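Long-range contacts in toll-like receptor 6, Variable lymphocyte receptor B (Mus musculus, PDB 3A79), which probably senses bacterial lipopeptides together with Toll-like receptor 2 through its Toll-like receptor 6 ectodomain, here fused to a hagfish variable lymphocyte receptor fragment: residues 177-182 and 202-207; 186-191 and 210-215. All coordinates share one frame; numbering follows the deposited sequence.

Contact 1. Residues 177-182 and 202-207; sequences DLVSYH and VFHPNS. With BMA (beta-D-mannopyranose), chain F; NAG (2-acetamido-2-deoxy-beta-D-glucopyranose), chain C.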
loop_
_atom_site.group_PDB
_atom_site.type_symbol
_atom_site.label_atom_id
_atom_site.label_comp_id
_atom_site.label_asym_id
_atom_site.label_seq_id
_atom_site.Cartn_x
_atom_site.Cartn_y
_atom_site.Cartn_z
ATOM N N ASP B 177 -12.145 -40.127 7.915
ATOM C CA ASP B 177 -11.229 -39.878 6.817
ATOM C C ASP B 177 -11.176 -40.997 5.793
ATOM O O ASP B 177 -11.092 -42.185 6.119
ATOM C CB ASP B 177 -9.832 -39.588 7.318
ATOM C CG ASP B 177 -9.044 -40.841 7.549
ATOM O OD1 ASP B 177 -9.128 -41.368 8.666
ATOM O OD2 ASP B 177 -8.340 -41.297 6.625
ATOM N N LEU B 178 -11.189 -40.569 4.542
ATOM C CA LEU B 178 -11.269 -41.433 3.392
ATOM C C LEU B 178 -9.945 -41.327 2.658
ATOM O O LEU B 178 -9.898 -41.309 1.428
ATOM C CB LEU B 178 -12.368 -40.912 2.471
ATOM C CG LEU B 178 -13.861 -40.807 2.813
ATOM C CD1 LEU B 178 -14.615 -41.863 2.050
ATOM C CD2 LEU B 178 -14.178 -40.848 4.305
ATOM N N VAL B 179 -8.860 -41.200 3.404
ATOM C CA VAL B 179 -7.553 -41.158 2.774
ATOM C C VAL B 179 -7.272 -42.546 2.207
ATOM O O VAL B 179 -6.789 -42.685 1.082
ATOM C CB VAL B 179 -6.450 -40.747 3.762
ATOM C CG1 VAL B 179 -5.144 -40.596 3.040
ATOM C CG2 VAL B 179 -6.807 -39.447 4.427
ATOM N N SER B 180 -7.614 -43.567 2.989
ATOM C CA SER B 180 -7.362 -44.954 2.617
ATOM C C SER B 180 -8.269 -45.455 1.485
ATOM O O SER B 180 -8.112 -46.578 1.015
ATOM C CB SER B 180 -7.532 -45.858 3.843
ATOM O OG SER B 180 -6.351 -45.920 4.616
ATOM N N TYR B 181 -9.200 -44.614 1.044
ATOM C CA TYR B 181 -10.299 -45.038 0.171
ATOM C C TYR B 181 -10.040 -44.923 -1.332
ATOM O O TYR B 181 -9.660 -43.873 -1.833
ATOM C CB TYR B 181 -11.574 -44.266 0.526
ATOM C CG TYR B 181 -12.646 -44.298 -0.537
ATOM C CD1 TYR B 181 -13.756 -45.122 -0.400
ATOM C CD2 TYR B 181 -12.556 -43.498 -1.674
ATOM C CE1 TYR B 181 -14.748 -45.151 -1.366
ATOM C CE2 TYR B 181 -13.541 -43.526 -2.651
ATOM C CZ TYR B 181 -14.636 -44.355 -2.490
ATOM O OH TYR B 181 -15.625 -44.396 -3.447
ATOM N N HIS B 182 -10.279 -46.019 -2.045
ATOM C CA HIS B 182 -10.196 -46.041 -3.495
ATOM C C HIS B 182 -11.567 -46.461 -4.001
ATOM O O HIS B 182 -12.336 -47.048 -3.245
ATOM C CB HIS B 182 -9.100 -47.013 -3.950
ATOM C CG HIS B 182 -7.789 -46.816 -3.243
ATOM N ND1 HIS B 182 -6.904 -45.811 -3.576
ATOM C CD2 HIS B 182 -7.221 -47.487 -2.212
ATOM C CE1 HIS B 182 -5.847 -45.874 -2.783
ATOM N NE2 HIS B 182 -6.014 -46.883 -1.946
ATOM N N VAL B 202 -12.343 -35.940 5.875
ATOM C CA VAL B 202 -11.039 -35.629 5.301
ATOM C C VAL B 202 -10.728 -36.625 4.187
ATOM O O VAL B 202 -10.881 -37.833 4.372
ATOM C CB VAL B 202 -9.908 -35.660 6.378
ATOM C CG1 VAL B 202 -8.654 -35.025 5.843
ATOM C CG2 VAL B 202 -10.354 -34.961 7.654
ATOM N N PHE B 203 -10.289 -36.120 3.037
ATOM C CA PHE B 203 -10.005 -36.970 1.883
ATOM C C PHE B 203 -8.517 -37.063 1.585
ATOM O O PHE B 203 -7.706 -36.366 2.195
ATOM C CB PHE B 203 -10.749 -36.446 0.662
ATOM C CG PHE B 203 -12.217 -36.265 0.895
ATOM C CD1 PHE B 203 -12.742 -35.010 1.156
ATOM C CD2 PHE B 203 -13.071 -37.359 0.881
ATOM C CE1 PHE B 203 -14.092 -34.840 1.383
ATOM C CE2 PHE B 203 -14.421 -37.196 1.109
ATOM C CZ PHE B 203 -14.933 -35.930 1.364
ATOM N N HIS B 204 -8.157 -37.932 0.650
ATOM C CA HIS B 204 -6.773 -38.036 0.224
ATOM C C HIS B 204 -6.338 -36.674 -0.270
ATOM O O HIS B 204 -7.043 -36.048 -1.058
ATOM C CB HIS B 204 -6.651 -39.045 -0.898
ATOM C CG HIS B 204 -5.243 -39.410 -1.242
ATOM N ND1 HIS B 204 -4.590 -40.483 -0.671
ATOM C CD2 HIS B 204 -4.372 -38.865 -2.124
ATOM C CE1 HIS B 204 -3.377 -40.582 -1.184
ATOM N NE2 HIS B 204 -3.220 -39.611 -2.068
ATOM N N PRO B 205 -5.164 -36.216 0.184
ATOM C CA PRO B 205 -4.702 -34.836 0.024
ATOM C C PRO B 205 -3.900 -34.627 -1.255
ATOM O O PRO B 205 -3.351 -33.540 -1.455
ATOM C CB PRO B 205 -3.764 -34.649 1.225
ATOM C CG PRO B 205 -3.588 -36.037 1.841
ATOM C CD PRO B 205 -4.165 -37.026 0.891
ATOM N N ASN B 206 -3.829 -35.648 -2.100
ATOM C CA ASN B 206 -2.953 -35.598 -3.257
ATOM C C ASN B 206 -3.558 -36.203 -4.496
ATOM O O ASN B 206 -2.910 -36.984 -5.195
ATOM C CB ASN B 206 -1.645 -36.315 -2.955
ATOM C CG ASN B 206 -0.623 -35.404 -2.367
ATOM O OD1 ASN B 206 -0.426 -34.289 -2.852
ATOM N ND2 ASN B 206 0.042 -35.860 -1.306
ATOM N N SER B 207 -4.800 -35.850 -4.772
ATOM C CA SER B 207 -5.466 -36.391 -5.941
ATOM C C SER B 207 -6.801 -35.731 -6.165
ATOM O O SER B 207 -7.309 -34.989 -5.317
ATOM C CB SER B 207 -5.661 -37.904 -5.815
ATOM O OG SER B 207 -6.166 -38.235 -4.536
HETATM C C1 BMA F . 1.959 -33.480 0.564
HETATM C C2 BMA F . 2.148 -34.291 1.850
HETATM C C3 BMA F . 3.508 -35.003 1.881
HETATM C C4 BMA F . 3.830 -35.678 0.541
HETATM C C5 BMA F . 3.626 -34.688 -0.605
HETATM C C6 BMA F . 3.941 -35.304 -1.968
HETATM O O2 BMA F . 1.078 -35.220 1.988
HETATM O O3 BMA F . 3.571 -35.910 2.971
HETATM O O4 BMA F . 5.161 -36.151 0.519
HETATM O O5 BMA F . 2.288 -34.241 -0.582
HETATM O O6 BMA F . 3.536 -34.431 -3.005
HETATM C C1 NAG C . -1.254 -29.388 -0.060
HETATM C C2 NAG C . -0.406 -29.899 -1.226
HETATM C C3 NAG C . 0.019 -31.366 -1.051
HETATM C C4 NAG C . 0.466 -31.671 0.372
HETATM C C5 NAG C . -0.606 -31.193 1.329
HETATM C C6 NAG C . -0.200 -31.498 2.755
HETATM C C7 NAG C . -0.573 -28.886 -3.420
HETATM C C8 NAG C . -1.350 -28.684 -4.691
HETATM N N2 NAG C . -1.104 -29.681 -2.483
HETATM O O3 NAG C . 1.002 -31.777 -1.986
HETATM O O4 NAG C . 0.585 -33.066 0.513
HETATM O O5 NAG C . -0.772 -29.802 1.200
HETATM O O6 NAG C . 0.811 -30.577 3.084
HETATM O O7 NAG C . 0.511 -28.320 -3.273
#
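Asp177 pairs with Val202 in two neighbouring parallel strands, 171-178 and 198-203, of the leucine-rich repeat solenoid, in the Toll-like receptor 6 part of the fusion. Val202 O accepts one of the bonds between the strands. Leu178 N donates to Val202 O at 2.8 Å, with 170° at the hydrogen, and lies almost in line with the carbonyl bond. The CA-H of Asp177 also approaches this oxygen. Leu178 and Phe203 lie side by side and point the same way, with Leu178 CB 4.0 Å from Phe203 CD2. The Phe203 ring also meets Phe209 edge-to-face. On the other face of the strands, Asp177 CB lies 4.0 Å from Val202 CB. Asp177 OD2 accepts from Val179 N at 3.3 Å, an Asx turn, and OD1 takes the N-H of Phe130. Beyond the strands Val179 crosses His204 at about a right angle. Val179 CG1, anti to the backbone N (chi1 -175°), stands 3.8 Å from His204 ND1. Pro205 CD lies over one face of the same imidazole, toward its rim. Asn206 ND2 donates to O5 of a mannose at 2.9 Å, in a glycan carried by the protein itself. An alanine here would probably leave that ring oxygen without its amide donor and the sugar freer to shift. The chemistry thus passes from apolar packing beside the strands to carboxylate and amide bonds that fix the turn and hold a sugar.

Contact 2. Residues 186-191 and 210-215; sequences GETESL and SVQVNM. With NAG (2-acetamido-2-deoxy-beta-D-glucopyranose), chain M.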
loop_
_atom_site.group_PDB
_atom_site.type_symbol
_atom_site.label_atom_id
_atom_site.label_comp_id
_atom_site.label_asym_id
_atom_site.label_seq_id
_atom_site.Cartn_x
_atom_site.Cartn_y
_atom_site.Cartn_z
ATOM N N GLY B 186 -18.058 -50.178 -8.813
ATOM C CA GLY B 186 -19.218 -49.400 -9.211
ATOM C C GLY B 186 -20.443 -49.578 -8.333
ATOM O O GLY B 186 -21.296 -48.692 -8.274
ATOM N N GLU B 187 -20.533 -50.722 -7.658
ATOM C CA GLU B 187 -21.655 -51.033 -6.771
ATOM C C GLU B 187 -21.671 -50.088 -5.574
ATOM O O GLU B 187 -21.374 -50.493 -4.448
ATOM C CB GLU B 187 -21.547 -52.476 -6.286
ATOM C CG GLU B 187 -21.149 -53.455 -7.376
ATOM C CD GLU B 187 -20.661 -54.780 -6.823
ATOM O OE1 GLU B 187 -20.263 -54.816 -5.639
ATOM O OE2 GLU B 187 -20.672 -55.780 -7.574
ATOM N N THR B 188 -22.035 -48.835 -5.835
ATOM C CA THR B 188 -21.893 -47.738 -4.874
ATOM C C THR B 188 -22.012 -48.126 -3.396
ATOM O O THR B 188 -22.971 -48.770 -2.963
ATOM C CB THR B 188 -22.825 -46.538 -5.221
ATOM O OG1 THR B 188 -22.101 -45.591 -6.019
ATOM C CG2 THR B 188 -23.331 -45.845 -3.959
ATOM N N GLU B 189 -21.000 -47.726 -2.636
ATOM C CA GLU B 189 -20.978 -47.937 -1.205
ATOM C C GLU B 189 -21.925 -46.923 -0.544
ATOM O O GLU B 189 -22.080 -45.798 -1.019
ATOM C CB GLU B 189 -19.532 -47.813 -0.688
ATOM C CG GLU B 189 -18.482 -48.500 -1.599
ATOM C CD GLU B 189 -17.020 -48.409 -1.098
ATOM O OE1 GLU B 189 -16.783 -48.318 0.128
ATOM O OE2 GLU B 189 -16.095 -48.449 -1.946
ATOM N N SER B 190 -22.589 -47.330 0.528
ATOM C CA SER B 190 -23.451 -46.415 1.252
ATOM C C SER B 190 -22.882 -46.268 2.645
ATOM O O SER B 190 -21.974 -47.000 3.036
ATOM C CB SER B 190 -24.880 -46.951 1.339
ATOM O OG SER B 190 -25.345 -47.416 0.079
ATOM N N LEU B 191 -23.414 -45.320 3.401
ATOM C CA LEU B 191 -23.043 -45.185 4.794
ATOM C C LEU B 191 -23.973 -44.218 5.498
ATOM O O LEU B 191 -24.057 -43.046 5.149
ATOM C CB LEU B 191 -21.606 -44.709 4.925
ATOM C CG LEU B 191 -21.174 -44.592 6.380
ATOM C CD1 LEU B 191 -21.137 -45.995 6.974
ATOM C CD2 LEU B 191 -19.832 -43.858 6.497
ATOM N N SER B 210 -12.455 -38.216 -5.460
ATOM C CA SER B 210 -13.117 -39.305 -6.168
ATOM C C SER B 210 -13.940 -40.197 -5.259
ATOM O O SER B 210 -13.810 -41.410 -5.297
ATOM C CB SER B 210 -12.100 -40.140 -6.954
ATOM O OG SER B 210 -11.375 -41.007 -6.099
ATOM N N VAL B 211 -14.796 -39.606 -4.443
ATOM C CA VAL B 211 -15.628 -40.424 -3.581
ATOM C C VAL B 211 -17.027 -40.666 -4.159
ATOM O O VAL B 211 -17.733 -39.727 -4.552
ATOM C CB VAL B 211 -15.710 -39.859 -2.167
ATOM C CG1 VAL B 211 -16.547 -40.764 -1.294
ATOM C CG2 VAL B 211 -14.341 -39.751 -1.602
ATOM N N GLN B 212 -17.404 -41.943 -4.205
ATOM C CA GLN B 212 -18.698 -42.365 -4.715
ATOM C C GLN B 212 -19.603 -42.959 -3.630
ATOM O O GLN B 212 -20.679 -43.454 -3.927
ATOM C CB GLN B 212 -18.514 -43.381 -5.845
ATOM C CG GLN B 212 -18.271 -42.780 -7.224
ATOM C CD GLN B 212 -17.999 -43.840 -8.282
ATOM O OE1 GLN B 212 -17.038 -43.736 -9.043
ATOM N NE2 GLN B 212 -18.841 -44.874 -8.326
ATOM N N VAL B 213 -19.160 -42.923 -2.382
ATOM C CA VAL B 213 -19.975 -43.378 -1.265
ATOM C C VAL B 213 -21.227 -42.521 -1.098
ATOM O O VAL B 213 -21.155 -41.290 -1.043
ATOM C CB VAL B 213 -19.170 -43.341 0.059
ATOM C CG1 VAL B 213 -20.095 -43.392 1.259
ATOM C CG2 VAL B 213 -18.156 -44.472 0.106
ATOM N N ASN B 214 -22.377 -43.186 -1.018
ATOM C CA ASN B 214 -23.655 -42.531 -0.741
ATOM C C ASN B 214 -23.803 -42.292 0.771
ATOM O O ASN B 214 -24.031 -43.233 1.533
ATOM C CB ASN B 214 -24.803 -43.395 -1.294
ATOM C CG ASN B 214 -26.142 -42.651 -1.379
ATOM O OD1 ASN B 214 -26.207 -41.437 -1.202
ATOM N ND2 ASN B 214 -27.221 -43.401 -1.673
ATOM N N MET B 215 -23.656 -41.043 1.211
ATOM C CA MET B 215 -23.702 -40.741 2.643
ATOM C C MET B 215 -24.963 -40.056 3.124
ATOM O O MET B 215 -25.174 -38.876 2.867
ATOM C CB MET B 215 -22.518 -39.874 3.055
ATOM C CG MET B 215 -21.202 -40.563 2.902
ATOM S SD MET B 215 -20.042 -40.035 4.149
ATOM C CE MET B 215 -18.649 -41.056 3.675
HETATM C C1 NAG M . -28.481 -42.831 -1.219
HETATM C C2 NAG M . -29.554 -43.032 -2.301
HETATM C C3 NAG M . -30.893 -42.480 -1.818
HETATM C C4 NAG M . -31.314 -43.194 -0.544
HETATM C C5 NAG M . -30.226 -43.169 0.547
HETATM C C6 NAG M . -30.571 -44.227 1.621
HETATM C C7 NAG M . -28.049 -42.200 -4.136
HETATM C C8 NAG M . -27.305 -43.337 -4.779
HETATM N N2 NAG M . -29.249 -42.485 -3.625
HETATM O O3 NAG M . -31.886 -42.654 -2.807
HETATM O O4 NAG M . -32.517 -42.608 -0.087
HETATM O O5 NAG M . -28.908 -43.396 0.030
HETATM O O6 NAG M . -29.887 -44.125 2.860
HETATM O O7 NAG M . -27.564 -41.063 -4.121
#
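Glu189 O is gripped by two groups of the facing segment. Asn214 N donates to Glu189 O at 2.6 Å, with 164° at the hydrogen and the donor in the carbonyl plane. Val213 CA, 3.2 Å from Glu189 O, adds a longer CA-H approach. On the other strand, Asn214 O has a matching role. Leu191 N donates to Asn214 O at 2.9 Å, in a more bent bond of 135°, and the CA-H of Ser190 also points to this oxygen. These bonds join strands 190-196 and 214-220, a parallel pair separate from the long run of strands on the concave face of the leucine-rich repeat solenoid. Both belong to the Toll-like receptor 6 part. Leu191 and Met215 share one face of the pair and lie side by side, pointing the same way. Leu191 CD2 meets Met215 CE at 4.1 Å, while Leu191 CB rests against Val213 CG1. Leu176 and Phe158 also touch Leu191, and Leu245 touches Met215. Val213 CG2, anti to its own carbonyl carbon, reaches Glu189 CB at 3.7 Å. Beyond CG the Glu189 chain is extended, and OE1 is hydrogen-bonded to Phe158 N. Thr188 makes a weak bond from OG1 to Gln212 O at 3.3 Å, and Thr188 CG2 lies 3.9 Å from Asn214 CB. On the face of Ser190, Asn214 carries an N-linked sugar: ND2 is bonded covalently to C1 of an N-acetylglucosamine. Ser216 OG forms a hydrogen bond to the same sugar.

From the N terminus the chain passes through 177-182, then 186-191, then 202-207 and last 210-215. The first and third segments meet in contact 1, the second and fourth in contact 2, so the two closures cross and neither nests in the other. Contact 1 closes 19 intervening residues, which include strand 190-196. Contact 2 closes 18, which include strand 198-203. Together they bind two successive turns of the solenoid at two places: within the long run of parallel strands, and on the separate strand pair. Their centres are 14 Å apart. Tyr181 OH makes a probable hydrogen bond to Gln212 N, and Phe203 packs on Val211 between them.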